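Side-chain contacts in sulfate transporter 4.1, chloroplastic (Arabidopsis thaliana, PDB 7LHV), which cotransports sulfate and protons across a membrane and may help regulate sulfate assimilation: residues A[155-160]-A[475-480]; A[187-192]-A[342-347]; A[203-208]-A[462-467]; A[215-220]-A[444-449]. One frame throughout, in Å; residues are numbered along the deposited sequence.

In the fold
Contacts 1, 2 and 3 meet around one bound S1P lipid. Glu478 and Ile479 of contact 1, Leu346 of contact 2 and Val208 of contact 3 all line its pocket. The centres of contacts 1 and 2 are about 17 Å apart, yet Leu158 CD1 and Val343 CG2 still touch at 4.2 Å. Leu346 of contact 2 also packs on Ile204 of contact 3. Contact 4 lies farther from the lipid: the side chain of Leu445 is about 13 Å from a bound S1P. The centre of contact 4 is about 13 Å from that of contact 1. Leu157 CD2 joins those two by packing on Ser216 CB at 3.7 Å. Contacts 3 and 4 share helix 206-229.

Contact 1: A[155-160]-A[475-480]; sequences VSLLVS and FGIEIG. With S1P ((2S,3R,4E)-2-amino-3-hydroxyoctadec-4-en-1-yl dihydrogen phosphate), chain C.
Leu157 meets Ile477 where helix 153-166 passes the start of helix 477-496. CG of Leu157 lies anti to its backbone N (chi1 170°), and this torsion carries the branched end over to the other helix. Its CD2 touches Ile477 CD1 at 3.7 Å. Leu157 CG is almost as near to the same methyl. Leu158 follows. Its CG lies anti to the carbonyl carbon (chi1 -61°), and its CD2 makes the contact, with Leu158 CD2 at 3.6 Å from Ile477 CG2.

Ile477 therefore offers one methyl to each leucine. Both leucine side chains meet it at a slant. It sits one residue after Gly476, the N-cap of helix 477-496, so Ile477 belongs to the first turn of that helix.

The next two residues turn to the bound lipid instead. Glu478 CB and CG run beside the start of the S1P chain, with Glu478 CG 3.9 Å from S1P C4. Glu478 OE1 comes within 3.2 Å of the ester oxygen S1P O1. Ile479 CG1 lies 3.5 Å from the phosphate oxygen S1P O24.

The leucine side is buried, and between these two segments the touch is purely apolar. The lipid side is polar. There the amine S1P N2, 3.5 Å from Glu478 OE1, may offset part of the acid's charge beside the phosphate.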
loop_
_atom_site.group_PDB
_atom_site.type_symbol
_atom_site.label_atom_id
_atom_site.label_comp_id
_atom_site.label_asym_id
_atom_site.label_seq_id
_atom_site.Cartn_x
_atom_site.Cartn_y
_atom_site.Cartn_z
ATOM N N VAL A 155 10.445 21.706 -4.996
ATOM C CA VAL A 155 11.360 20.940 -5.834
ATOM C C VAL A 155 12.789 21.433 -5.651
ATOM O O VAL A 155 13.735 20.639 -5.641
ATOM C CB VAL A 155 10.914 20.995 -7.304
ATOM C CG1 VAL A 155 12.025 20.540 -8.221
ATOM C CG2 VAL A 155 9.684 20.135 -7.505
ATOM N N SER A 156 12.968 22.746 -5.491
ATOM C CA SER A 156 14.298 23.276 -5.209
ATOM C C SER A 156 14.829 22.756 -3.879
ATOM O O SER A 156 16.011 22.417 -3.764
ATOM C CB SER A 156 14.270 24.802 -5.216
ATOM O OG SER A 156 13.978 25.300 -6.510
ATOM N N LEU A 157 13.966 22.684 -2.863
ATOM C CA LEU A 157 14.386 22.136 -1.578
ATOM C C LEU A 157 14.790 20.673 -1.699
ATOM O O LEU A 157 15.794 20.249 -1.120
ATOM C CB LEU A 157 13.267 22.294 -0.552
ATOM C CG LEU A 157 13.478 21.563 0.771
ATOM C CD1 LEU A 157 14.610 22.189 1.560
ATOM C CD2 LEU A 157 12.195 21.570 1.574
ATOM N N LEU A 158 14.014 19.881 -2.442
ATOM C CA LEU A 158 14.349 18.468 -2.611
ATOM C C LEU A 158 15.653 18.295 -3.383
ATOM O O LEU A 158 16.473 17.428 -3.051
ATOM C CB LEU A 158 13.209 17.740 -3.318
ATOM C CG LEU A 158 11.871 17.750 -2.585
ATOM C CD1 LEU A 158 10.801 17.085 -3.427
ATOM C CD2 LEU A 158 12.000 17.069 -1.242
ATOM N N VAL A 159 15.857 19.105 -4.423
ATOM C CA VAL A 159 17.100 19.056 -5.184
ATOM C C VAL A 159 18.279 19.403 -4.289
ATOM O O VAL A 159 19.320 18.735 -4.322
ATOM C CB VAL A 159 17.015 19.997 -6.399
ATOM C CG1 VAL A 159 18.395 20.282 -6.949
ATOM C CG2 VAL A 159 16.128 19.394 -7.469
ATOM N N SER A 160 18.135 20.448 -3.472
ATOM C CA SER A 160 19.197 20.807 -2.540
ATOM C C SER A 160 19.466 19.679 -1.557
ATOM O O SER A 160 20.624 19.385 -1.242
ATOM C CB SER A 160 18.826 22.086 -1.793
ATOM O OG SER A 160 19.731 22.327 -0.732
ATOM N N PHE A 475 12.617 15.310 11.933
ATOM C CA PHE A 475 13.406 14.329 11.214
ATOM C C PHE A 475 13.575 14.794 9.770
ATOM O O PHE A 475 13.196 15.910 9.406
ATOM C CB PHE A 475 12.749 12.953 11.325
ATOM C CG PHE A 475 12.535 12.504 12.741
ATOM C CD1 PHE A 475 13.538 11.847 13.431
ATOM C CD2 PHE A 475 11.339 12.753 13.388
ATOM C CE1 PHE A 475 13.344 11.441 14.735
ATOM C CE2 PHE A 475 11.142 12.350 14.691
ATOM C CZ PHE A 475 12.145 11.694 15.365
ATOM N N GLY A 476 14.147 13.943 8.934
ATOM C CA GLY A 476 14.443 14.336 7.573
ATOM C C GLY A 476 13.197 14.491 6.721
ATOM O O GLY A 476 12.080 14.141 7.102
ATOM N N ILE A 477 13.405 15.063 5.534
ATOM C CA ILE A 477 12.340 15.119 4.539
ATOM C C ILE A 477 11.949 13.714 4.105
ATOM O O ILE A 477 10.764 13.396 3.967
ATOM C CB ILE A 477 12.778 15.978 3.338
ATOM C CG1 ILE A 477 12.650 17.464 3.661
ATOM C CG2 ILE A 477 11.958 15.635 2.108
ATOM C CD1 ILE A 477 13.466 18.342 2.746
ATOM N N GLU A 478 12.944 12.853 3.878
ATOM C CA GLU A 478 12.669 11.496 3.422
ATOM C C GLU A 478 11.907 10.697 4.470
ATOM O O GLU A 478 10.989 9.940 4.137
ATOM C CB GLU A 478 13.978 10.802 3.053
ATOM C CG GLU A 478 14.734 11.509 1.944
ATOM C CD GLU A 478 16.187 11.098 1.873
ATOM O OE1 GLU A 478 16.647 10.383 2.787
ATOM O OE2 GLU A 478 16.868 11.488 0.903
ATOM N N ILE A 479 12.273 10.850 5.744
ATOM C CA ILE A 479 11.551 10.156 6.807
ATOM C C ILE A 479 10.107 10.632 6.870
ATOM O O ILE A 479 9.182 9.827 7.025
ATOM C CB ILE A 479 12.270 10.338 8.155
ATOM C CG1 ILE A 479 13.596 9.578 8.153
ATOM C CG2 ILE A 479 11.392 9.864 9.296
ATOM C CD1 ILE A 479 14.505 9.940 9.300
ATOM N N GLY A 480 9.887 11.943 6.755
ATOM C CA GLY A 480 8.527 12.457 6.761
ATOM C C GLY A 480 7.708 11.963 5.583
ATOM O O GLY A 480 6.533 11.626 5.731
HETATM C C1 S1P C . 14.904 6.900 3.356
HETATM O O1 S1P C . 16.194 7.369 3.780
HETATM C C2 S1P C . 15.000 6.603 1.876
HETATM N N2 S1P C . 16.153 7.257 1.244
HETATM C C3 S1P C . 13.687 6.906 1.139
HETATM O O3 S1P C . 13.428 5.739 0.369
HETATM C C4 S1P C . 13.763 8.114 0.256
HETATM C C5 S1P C . 12.772 8.609 -0.467
HETATM C C6 S1P C . 11.354 8.164 -0.622
HETATM C C7 S1P C . 10.844 8.139 -2.066
HETATM C C8 S1P C . 9.337 7.990 -2.175
HETATM C C9 S1P C . 8.782 8.071 -3.584
HETATM C C10 S1P C . 7.266 8.057 -3.654
HETATM C C11 S1P C . 6.627 9.375 -4.039
HETATM C C12 S1P C . 5.471 9.770 -3.156
HETATM C C13 S1P C . 5.084 11.221 -3.222
HETATM C C14 S1P C . 5.437 11.994 -1.977
HETATM C C15 S1P C . 4.331 12.856 -1.412
HETATM C C16 S1P C . 4.688 13.589 -0.136
HETATM C C17 S1P C . 3.889 13.233 1.096
HETATM P P22 S1P C . 16.409 7.404 5.340
HETATM O O23 S1P C . 17.067 8.742 5.690
HETATM O O24 S1P C . 15.020 7.340 5.927
HETATM O O25 S1P C . 17.220 6.240 5.738
#

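Contact 2: A[187-192]-A[342-347]; sequences ILECIM and GVAILE
Glu189 OE2 is hydrogen-bonded to Asn376 ND2 of helix 365-381, while the other oxygen of the same carboxylate faces helix 330-358. There Glu189 OE1 approaches the methyl Ala344 CB at 3.1 Å, a distance that bears little weight at this resolution. The chain is extended beyond CG (chi2 -175°), which brings the carboxylate across the gap between the helices. Leu372 and Thr341 also touch this side chain.

One turn on, Met192 makes the apolar half of the contact. Its chain bends at both chi2 and chi3, and this swings the methyl Met192 CE round to Ile345 CD1 at 3.7 Å. The two side chains cross at about a right angle and meet methyl to methyl. Ile345 reaches this point with the far end of its longer branch.

Both segments are helical and lie in predicted membrane spans, that of 342-347 with a wider pi-type turn at 344-347. Leu346, in that turn, touches the bound S1P.

Helices 173-194 and 330-358 thus join a methionine methyl to an isoleucine methyl, with Glu189 and Ala344 as neighbours beside them. Buried here, the carboxylate is probably kept in place by the bond to Asn376.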
loop_
_atom_site.group_PDB
_atom_site.type_symbol
_atom_site.label_atom_id
_atom_site.label_comp_id
_atom_site.label_asym_id
_atom_site.label_seq_id
_atom_site.Cartn_x
_atom_site.Cartn_y
_atom_site.Cartn_z
ATOM N N ILE A 187 12.308 11.523 -17.494
ATOM C CA ILE A 187 12.108 10.159 -17.979
ATOM C C ILE A 187 11.043 9.447 -17.153
ATOM O O ILE A 187 10.159 8.776 -17.702
ATOM C CB ILE A 187 13.441 9.390 -17.985
ATOM C CG1 ILE A 187 14.232 9.718 -19.250
ATOM C CG2 ILE A 187 13.202 7.897 -17.887
ATOM C CD1 ILE A 187 15.654 9.226 -19.220
ATOM N N LEU A 188 11.103 9.582 -15.827
ATOM C CA LEU A 188 10.098 8.941 -14.981
ATOM C C LEU A 188 8.709 9.500 -15.251
ATOM O O LEU A 188 7.730 8.749 -15.282
ATOM C CB LEU A 188 10.462 9.104 -13.507
ATOM C CG LEU A 188 11.516 8.140 -12.964
ATOM C CD1 LEU A 188 11.826 8.453 -11.514
ATOM C CD2 LEU A 188 11.051 6.707 -13.111
ATOM N N GLU A 189 8.599 10.817 -15.443
ATOM C CA GLU A 189 7.303 11.420 -15.736
ATOM C C GLU A 189 6.759 10.944 -17.075
ATOM O O GLU A 189 5.565 10.655 -17.199
ATOM C CB GLU A 189 7.418 12.941 -15.719
ATOM C CG GLU A 189 7.708 13.526 -14.356
ATOM C CD GLU A 189 7.689 15.034 -14.368
ATOM O OE1 GLU A 189 7.612 15.644 -13.285
ATOM O OE2 GLU A 189 7.753 15.610 -15.472
ATOM N N CYS A 190 7.617 10.861 -18.095
ATOM C CA CYS A 190 7.166 10.364 -19.390
ATOM C C CYS A 190 6.716 8.913 -19.297
ATOM O O CYS A 190 5.723 8.522 -19.923
ATOM C CB CYS A 190 8.274 10.520 -20.429
ATOM S SG CYS A 190 8.315 12.134 -21.228
ATOM N N ILE A 191 7.435 8.097 -18.523
ATOM C CA ILE A 191 7.046 6.698 -18.353
ATOM C C ILE A 191 5.701 6.601 -17.643
ATOM O O ILE A 191 4.815 5.844 -18.056
ATOM C CB ILE A 191 8.144 5.926 -17.601
ATOM C CG1 ILE A 191 9.271 5.538 -18.557
ATOM C CG2 ILE A 191 7.572 4.697 -16.921
ATOM C CD1 ILE A 191 10.496 5.002 -17.863
ATOM N N MET A 192 5.521 7.373 -16.570
ATOM C CA MET A 192 4.277 7.314 -15.811
ATOM C C MET A 192 3.114 7.958 -16.552
ATOM O O MET A 192 1.957 7.703 -16.202
ATOM C CB MET A 192 4.458 7.980 -14.448
ATOM C CG MET A 192 5.453 7.273 -13.547
ATOM S SD MET A 192 4.733 5.925 -12.593
ATOM C CE MET A 192 3.704 6.832 -11.446
ATOM N N GLY A 342 6.654 12.304 -7.893
ATOM C CA GLY A 342 5.422 12.206 -7.133
ATOM C C GLY A 342 4.797 13.564 -6.897
ATOM O O GLY A 342 3.585 13.735 -7.048
ATOM N N VAL A 343 5.627 14.561 -6.580
ATOM C CA VAL A 343 5.128 15.922 -6.415
ATOM C C VAL A 343 4.399 16.365 -7.675
ATOM O O VAL A 343 3.266 16.861 -7.617
ATOM C CB VAL A 343 6.283 16.875 -6.066
ATOM C CG1 VAL A 343 5.849 18.317 -6.228
ATOM C CG2 VAL A 343 6.770 16.616 -4.651
ATOM N N ALA A 344 5.013 16.141 -8.838
ATOM C CA ALA A 344 4.376 16.532 -10.088
ATOM C C ALA A 344 3.056 15.809 -10.289
ATOM O O ALA A 344 2.126 16.370 -10.876
ATOM C CB ALA A 344 5.310 16.263 -11.263
ATOM N N ILE A 345 2.951 14.566 -9.818
ATOM C CA ILE A 345 1.688 13.849 -9.930
ATOM C C ILE A 345 0.655 14.444 -8.984
ATOM O O ILE A 345 -0.534 14.531 -9.313
ATOM C CB ILE A 345 1.899 12.347 -9.679
ATOM C CG1 ILE A 345 2.775 11.748 -10.777
ATOM C CG2 ILE A 345 0.574 11.619 -9.617
ATOM C CD1 ILE A 345 3.215 10.339 -10.496
ATOM N N LEU A 346 1.090 14.880 -7.804
ATOM C CA LEU A 346 0.144 15.275 -6.768
ATOM C C LEU A 346 -0.187 16.760 -6.808
ATOM O O LEU A 346 -1.339 17.139 -6.569
ATOM C CB LEU A 346 0.697 14.902 -5.392
ATOM C CG LEU A 346 0.755 13.406 -5.090
ATOM C CD1 LEU A 346 1.442 13.160 -3.762
ATOM C CD2 LEU A 346 -0.634 12.800 -5.095
ATOM N N GLU A 347 0.792 17.611 -7.106
ATOM C CA GLU A 347 0.597 19.056 -7.056
ATOM C C GLU A 347 0.384 19.669 -8.436
ATOM O O GLU A 347 -0.638 20.317 -8.673
ATOM C CB GLU A 347 1.786 19.716 -6.352
ATOM C CG GLU A 347 1.888 19.369 -4.881
ATOM C CD GLU A 347 3.081 20.018 -4.213
ATOM O OE1 GLU A 347 3.898 20.638 -4.925
ATOM O OE2 GLU A 347 3.200 19.910 -2.976
#

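Contact 3: A[203-208]-A[462-467]; sequences FISHSV and FSLWTI
Trp465 lies against Ser207 at the N-terminal end of helix 206-229, a membrane helix of the SLC26 transporter domain that begins with Ser205 as N-cap. The helix 459-474 supplies the tryptophan. Trp465 CB starts 4.2 Å from Ser207 CB. CG is anti to the backbone N (chi1 -174°), which lays the indole along helix 206-229. Trp465 CD1 then comes to 3.2 Å from Ser207 O, with the carbonyl placed obliquely to the ring. NE1 is hydrogen-bonded to Ser210 OG, one turn beyond Ser207, which helps fix the rotation of the ring. On the six-membered side, Trp465 CZ2 packs against Asp447 O. Ala451 and Leu454 of helix 448-457 also touch the indole.

Leu464 packs on the same helix start. Its CD1 is 4.1 Å from Ser205 OG, the oxygen that caps Val208 N through a weak bond of 3.4 Å. Leu464 CB lies loosely beside Val208 CG2, at 4.4 Å. Val208 also touches the bound S1P, and Ser205 packs on Phe539 of the second subunit, so this helix start borders both lipid and dimer partner.

At the edge of the Trp465 ring, in its plane, lies Thr466 OG1, which is itself hydrogen-bonded to Phe462 O at 2.9 Å.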
loop_
_atom_site.group_PDB
_atom_site.type_symbol
_atom_site.label_atom_id
_atom_site.label_comp_id
_atom_site.label_asym_id
_atom_site.label_seq_id
_atom_site.Cartn_x
_atom_site.Cartn_y
_atom_site.Cartn_z
ATOM N N PHE A 203 -3.555 8.195 -4.099
ATOM C CA PHE A 203 -4.205 7.728 -2.884
ATOM C C PHE A 203 -3.733 8.471 -1.644
ATOM O O PHE A 203 -4.339 8.310 -0.580
ATOM C CB PHE A 203 -3.977 6.223 -2.701
ATOM C CG PHE A 203 -2.592 5.869 -2.237
ATOM C CD1 PHE A 203 -1.578 5.652 -3.149
ATOM C CD2 PHE A 203 -2.304 5.751 -0.888
ATOM C CE1 PHE A 203 -0.307 5.330 -2.728
ATOM C CE2 PHE A 203 -1.036 5.434 -0.466
ATOM C CZ PHE A 203 -0.036 5.221 -1.386
ATOM N N ILE A 204 -2.670 9.266 -1.751
ATOM C CA ILE A 204 -2.133 9.970 -0.592
ATOM C C ILE A 204 -3.081 11.093 -0.200
ATOM O O ILE A 204 -3.495 11.900 -1.043
ATOM C CB ILE A 204 -0.725 10.498 -0.890
ATOM C CG1 ILE A 204 0.190 9.344 -1.295
ATOM C CG2 ILE A 204 -0.162 11.216 0.316
ATOM C CD1 ILE A 204 1.519 9.781 -1.840
ATOM N N SER A 205 -3.432 11.149 1.081
ATOM C CA SER A 205 -4.403 12.122 1.553
ATOM C C SER A 205 -3.855 13.535 1.425
ATOM O O SER A 205 -2.644 13.764 1.467
ATOM C CB SER A 205 -4.782 11.837 3.004
ATOM O OG SER A 205 -3.685 12.053 3.867
ATOM N N HIS A 206 -4.766 14.493 1.252
ATOM C CA HIS A 206 -4.347 15.883 1.127
ATOM C C HIS A 206 -3.803 16.428 2.438
ATOM O O HIS A 206 -2.992 17.358 2.428
ATOM C CB HIS A 206 -5.510 16.745 0.639
ATOM C CG HIS A 206 -5.163 18.193 0.492
ATOM N ND1 HIS A 206 -4.222 18.645 -0.408
ATOM C CD2 HIS A 206 -5.625 19.290 1.136
ATOM C CE1 HIS A 206 -4.122 19.959 -0.315
ATOM N NE2 HIS A 206 -4.965 20.375 0.614
ATOM N N SER A 207 -4.234 15.874 3.573
ATOM C CA SER A 207 -3.699 16.312 4.857
ATOM C C SER A 207 -2.214 16.000 4.970
ATOM O O SER A 207 -1.437 16.815 5.478
ATOM C CB SER A 207 -4.469 15.654 5.997
ATOM O OG SER A 207 -5.863 15.823 5.824
ATOM N N VAL A 208 -1.806 14.820 4.506
ATOM C CA VAL A 208 -0.397 14.445 4.547
ATOM C C VAL A 208 0.433 15.394 3.693
ATOM O O VAL A 208 1.492 15.876 4.118
ATOM C CB VAL A 208 -0.234 12.982 4.100
ATOM C CG1 VAL A 208 1.179 12.720 3.637
ATOM C CG2 VAL A 208 -0.605 12.044 5.229
ATOM N N PHE A 462 -6.650 15.576 10.957
ATOM C CA PHE A 462 -5.818 16.491 11.731
ATOM C C PHE A 462 -4.640 15.762 12.361
ATOM O O PHE A 462 -3.526 16.293 12.405
ATOM C CB PHE A 462 -6.648 17.186 12.807
ATOM C CG PHE A 462 -5.841 18.074 13.710
ATOM C CD1 PHE A 462 -5.528 19.363 13.327
ATOM C CD2 PHE A 462 -5.392 17.619 14.935
ATOM C CE1 PHE A 462 -4.785 20.183 14.148
ATOM C CE2 PHE A 462 -4.646 18.435 15.760
ATOM C CZ PHE A 462 -4.345 19.717 15.365
ATOM N N SER A 463 -4.872 14.552 12.873
ATOM C CA SER A 463 -3.780 13.771 13.442
ATOM C C SER A 463 -2.745 13.425 12.382
ATOM O O SER A 463 -1.538 13.500 12.636
ATOM C CB SER A 463 -4.325 12.504 14.095
ATOM O OG SER A 463 -5.146 12.823 15.204
ATOM N N LEU A 464 -3.198 13.040 11.187
ATOM C CA LEU A 464 -2.264 12.766 10.098
ATOM C C LEU A 464 -1.455 14.009 9.747
ATOM O O LEU A 464 -0.232 13.941 9.568
ATOM C CB LEU A 464 -3.021 12.261 8.870
ATOM C CG LEU A 464 -3.435 10.792 8.864
ATOM C CD1 LEU A 464 -4.184 10.465 7.587
ATOM C CD2 LEU A 464 -2.218 9.906 9.016
ATOM N N TRP A 465 -2.125 15.158 9.650
ATOM C CA TRP A 465 -1.445 16.406 9.321
ATOM C C TRP A 465 -0.390 16.736 10.365
ATOM O O TRP A 465 0.757 17.051 10.030
ATOM C CB TRP A 465 -2.472 17.535 9.222
ATOM C CG TRP A 465 -1.932 18.851 8.750
ATOM C CD1 TRP A 465 -1.946 19.326 7.474
ATOM C CD2 TRP A 465 -1.306 19.863 9.546
ATOM N NE1 TRP A 465 -1.368 20.568 7.422
ATOM C CE2 TRP A 465 -0.964 20.920 8.682
ATOM C CE3 TRP A 465 -0.997 19.978 10.903
ATOM C CZ2 TRP A 465 -0.330 22.074 9.130
ATOM C CZ3 TRP A 465 -0.368 21.125 11.345
ATOM C CH2 TRP A 465 -0.043 22.156 10.461
ATOM N N THR A 466 -0.760 16.648 11.644
ATOM C CA THR A 466 0.165 16.995 12.716
ATOM C C THR A 466 1.350 16.039 12.760
ATOM O O THR A 466 2.497 16.472 12.922
ATOM C CB THR A 466 -0.565 16.997 14.057
ATOM O OG1 THR A 466 -1.688 17.880 13.985
ATOM C CG2 THR A 466 0.362 17.464 15.160
ATOM N N ILE A 467 1.095 14.736 12.616
ATOM C CA ILE A 467 2.181 13.763 12.661
ATOM C C ILE A 467 3.148 13.991 11.509
ATOM O O ILE A 467 4.369 14.029 11.699
ATOM C CB ILE A 467 1.618 12.331 12.652
ATOM C CG1 ILE A 467 1.119 11.943 14.043
ATOM C CG2 ILE A 467 2.665 11.343 12.173
ATOM C CD1 ILE A 467 0.301 10.677 14.060
#

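Contact 4: A[215-220]-A[444-449]; sequences ASAIVI and GLVDYD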
loop_
_atom_site.group_PDB
_atom_site.type_symbol
_atom_site.label_atom_id
_atom_site.label_comp_id
_atom_site.label_asym_id
_atom_site.label_seq_id
_atom_site.Cartn_x
_atom_site.Cartn_y
_atom_site.Cartn_z
ATOM N N ALA A 215 5.781 21.827 6.756
ATOM C CA ALA A 215 7.079 21.578 7.373
ATOM C C ALA A 215 8.215 21.965 6.435
ATOM O O ALA A 215 9.222 22.536 6.870
ATOM C CB ALA A 215 7.191 20.115 7.784
ATOM N N SER A 216 8.068 21.666 5.143
ATOM C CA SER A 216 9.082 22.059 4.173
ATOM C C SER A 216 9.212 23.573 4.094
ATOM O O SER A 216 10.317 24.097 3.944
ATOM C CB SER A 216 8.752 21.477 2.801
ATOM O OG SER A 216 8.915 20.071 2.795
ATOM N N ALA A 217 8.092 24.293 4.175
ATOM C CA ALA A 217 8.147 25.751 4.143
ATOM C C ALA A 217 8.889 26.302 5.351
ATOM O O ALA A 217 9.702 27.228 5.224
ATOM C CB ALA A 217 6.736 26.326 4.074
ATOM N N ILE A 218 8.623 25.749 6.535
ATOM C CA ILE A 218 9.341 26.199 7.727
ATOM C C ILE A 218 10.832 25.901 7.598
ATOM O O ILE A 218 11.680 26.730 7.954
ATOM C CB ILE A 218 8.739 25.568 8.994
ATOM C CG1 ILE A 218 7.346 26.137 9.255
ATOM C CG2 ILE A 218 9.629 25.825 10.193
ATOM C CD1 ILE A 218 6.611 25.444 10.370
ATOM N N VAL A 219 11.173 24.718 7.085
ATOM C CA VAL A 219 12.579 24.362 6.898
ATOM C C VAL A 219 13.245 25.307 5.906
ATOM O O VAL A 219 14.387 25.734 6.107
ATOM C CB VAL A 219 12.700 22.892 6.454
ATOM C CG1 VAL A 219 14.085 22.614 5.899
ATOM C CG2 VAL A 219 12.404 21.968 7.617
ATOM N N ILE A 220 12.547 25.648 4.823
ATOM C CA ILE A 220 13.099 26.555 3.821
ATOM C C ILE A 220 13.358 27.928 4.424
ATOM O O ILE A 220 14.417 28.532 4.205
ATOM C CB ILE A 220 12.156 26.642 2.607
ATOM C CG1 ILE A 220 12.203 25.351 1.793
ATOM C CG2 ILE A 220 12.524 27.817 1.736
ATOM C CD1 ILE A 220 11.040 25.197 0.847
ATOM N N GLY A 444 3.539 31.857 2.476
ATOM C CA GLY A 444 2.204 31.421 2.122
ATOM C C GLY A 444 2.016 29.924 2.051
ATOM O O GLY A 444 0.878 29.464 1.924
ATOM N N LEU A 445 3.101 29.155 2.121
ATOM C CA LEU A 445 3.018 27.703 2.098
ATOM C C LEU A 445 2.788 27.091 3.473
ATOM O O LEU A 445 2.453 25.906 3.553
ATOM C CB LEU A 445 4.290 27.108 1.490
ATOM C CG LEU A 445 4.631 27.503 0.054
ATOM C CD1 LEU A 445 5.862 26.756 -0.422
ATOM C CD2 LEU A 445 3.454 27.246 -0.867
ATOM N N VAL A 446 2.949 27.860 4.549
ATOM C CA VAL A 446 2.670 27.363 5.894
ATOM C C VAL A 446 1.154 27.407 6.062
ATOM O O VAL A 446 0.585 28.432 6.438
ATOM C CB VAL A 446 3.384 28.178 6.972
ATOM C CG1 VAL A 446 3.125 27.580 8.340
ATOM C CG2 VAL A 446 4.873 28.231 6.691
ATOM N N ASP A 447 0.502 26.286 5.780
ATOM C CA ASP A 447 -0.940 26.264 5.569
ATOM C C ASP A 447 -1.647 25.759 6.827
ATOM O O ASP A 447 -2.165 24.646 6.894
ATOM C CB ASP A 447 -1.265 25.422 4.340
ATOM C CG ASP A 447 -2.710 25.518 3.932
ATOM O OD1 ASP A 447 -3.112 26.572 3.396
ATOM O OD2 ASP A 447 -3.435 24.529 4.109
ATOM N N TYR A 448 -1.654 26.623 7.844
ATOM C CA TYR A 448 -2.315 26.320 9.108
ATOM C C TYR A 448 -3.832 26.425 9.021
ATOM O O TYR A 448 -4.529 25.898 9.898
ATOM C CB TYR A 448 -1.809 27.255 10.208
ATOM C CG TYR A 448 -2.021 28.721 9.907
ATOM C CD1 TYR A 448 -1.124 29.427 9.119
ATOM C CD2 TYR A 448 -3.122 29.399 10.409
ATOM C CE1 TYR A 448 -1.316 30.762 8.839
ATOM C CE2 TYR A 448 -3.324 30.736 10.136
ATOM C CZ TYR A 448 -2.416 31.413 9.349
ATOM O OH TYR A 448 -2.612 32.745 9.074
ATOM N N ASP A 449 -4.359 27.100 7.997
ATOM C CA ASP A 449 -5.805 27.175 7.831
ATOM C C ASP A 449 -6.402 25.792 7.613
ATOM O O ASP A 449 -7.462 25.471 8.163
ATOM C CB ASP A 449 -6.155 28.099 6.667
ATOM C CG ASP A 449 -6.439 29.516 7.117
ATOM O OD1 ASP A 449 -6.510 29.749 8.341
ATOM O OD2 ASP A 449 -6.597 30.396 6.246
#
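Ala217 and Leu445 form the close part of this contact. Ala217 CB points toward the loop between helices 431-443 and 448-457 and meets Leu445 CB at 3.6 Å. The same methyl, Ala217 CB, also touches Val446 CG2, at 3.7 Å. One small side chain thus serves two loop residues, and its size lets the backbones come near: the CA atoms of Ala217 and Leu445 are 5.9 Å apart.

Ile218 makes the looser part. Its CG1 lies 4.1 Å from Val446 CG2, and the two side chains cross at about a right angle. Val446 has CG1 anti to the backbone N (chi1 -177°) and CG2 anti to the carbonyl carbon; CG2 is the branch that meets the helix, where it lies against both Ala217 and Ile218. This edge is only partly buried. Beyond it the chain turns outward, and Tyr448 and Asp449 lie on the surface.

All three touches are between apolar carbons. A polar tie comes just outside 215-220: Asp447 N is hydrogen-bonded to Ser214 OG, which fastens the loop as it leaves the alanine. The nearest atoms of Leu445's side chain and a bound sulfate ion are about 4 Å apart.

Other helices pack on further sides of 215-220. Helix 153-166 packs on Ser216 through Leu154 and on Ile220 through Ala153. Helix 459-474 touches Ala215 and Ile218 through Leu473, and helix 431-443 reaches Ile220 through Val438 and Val442.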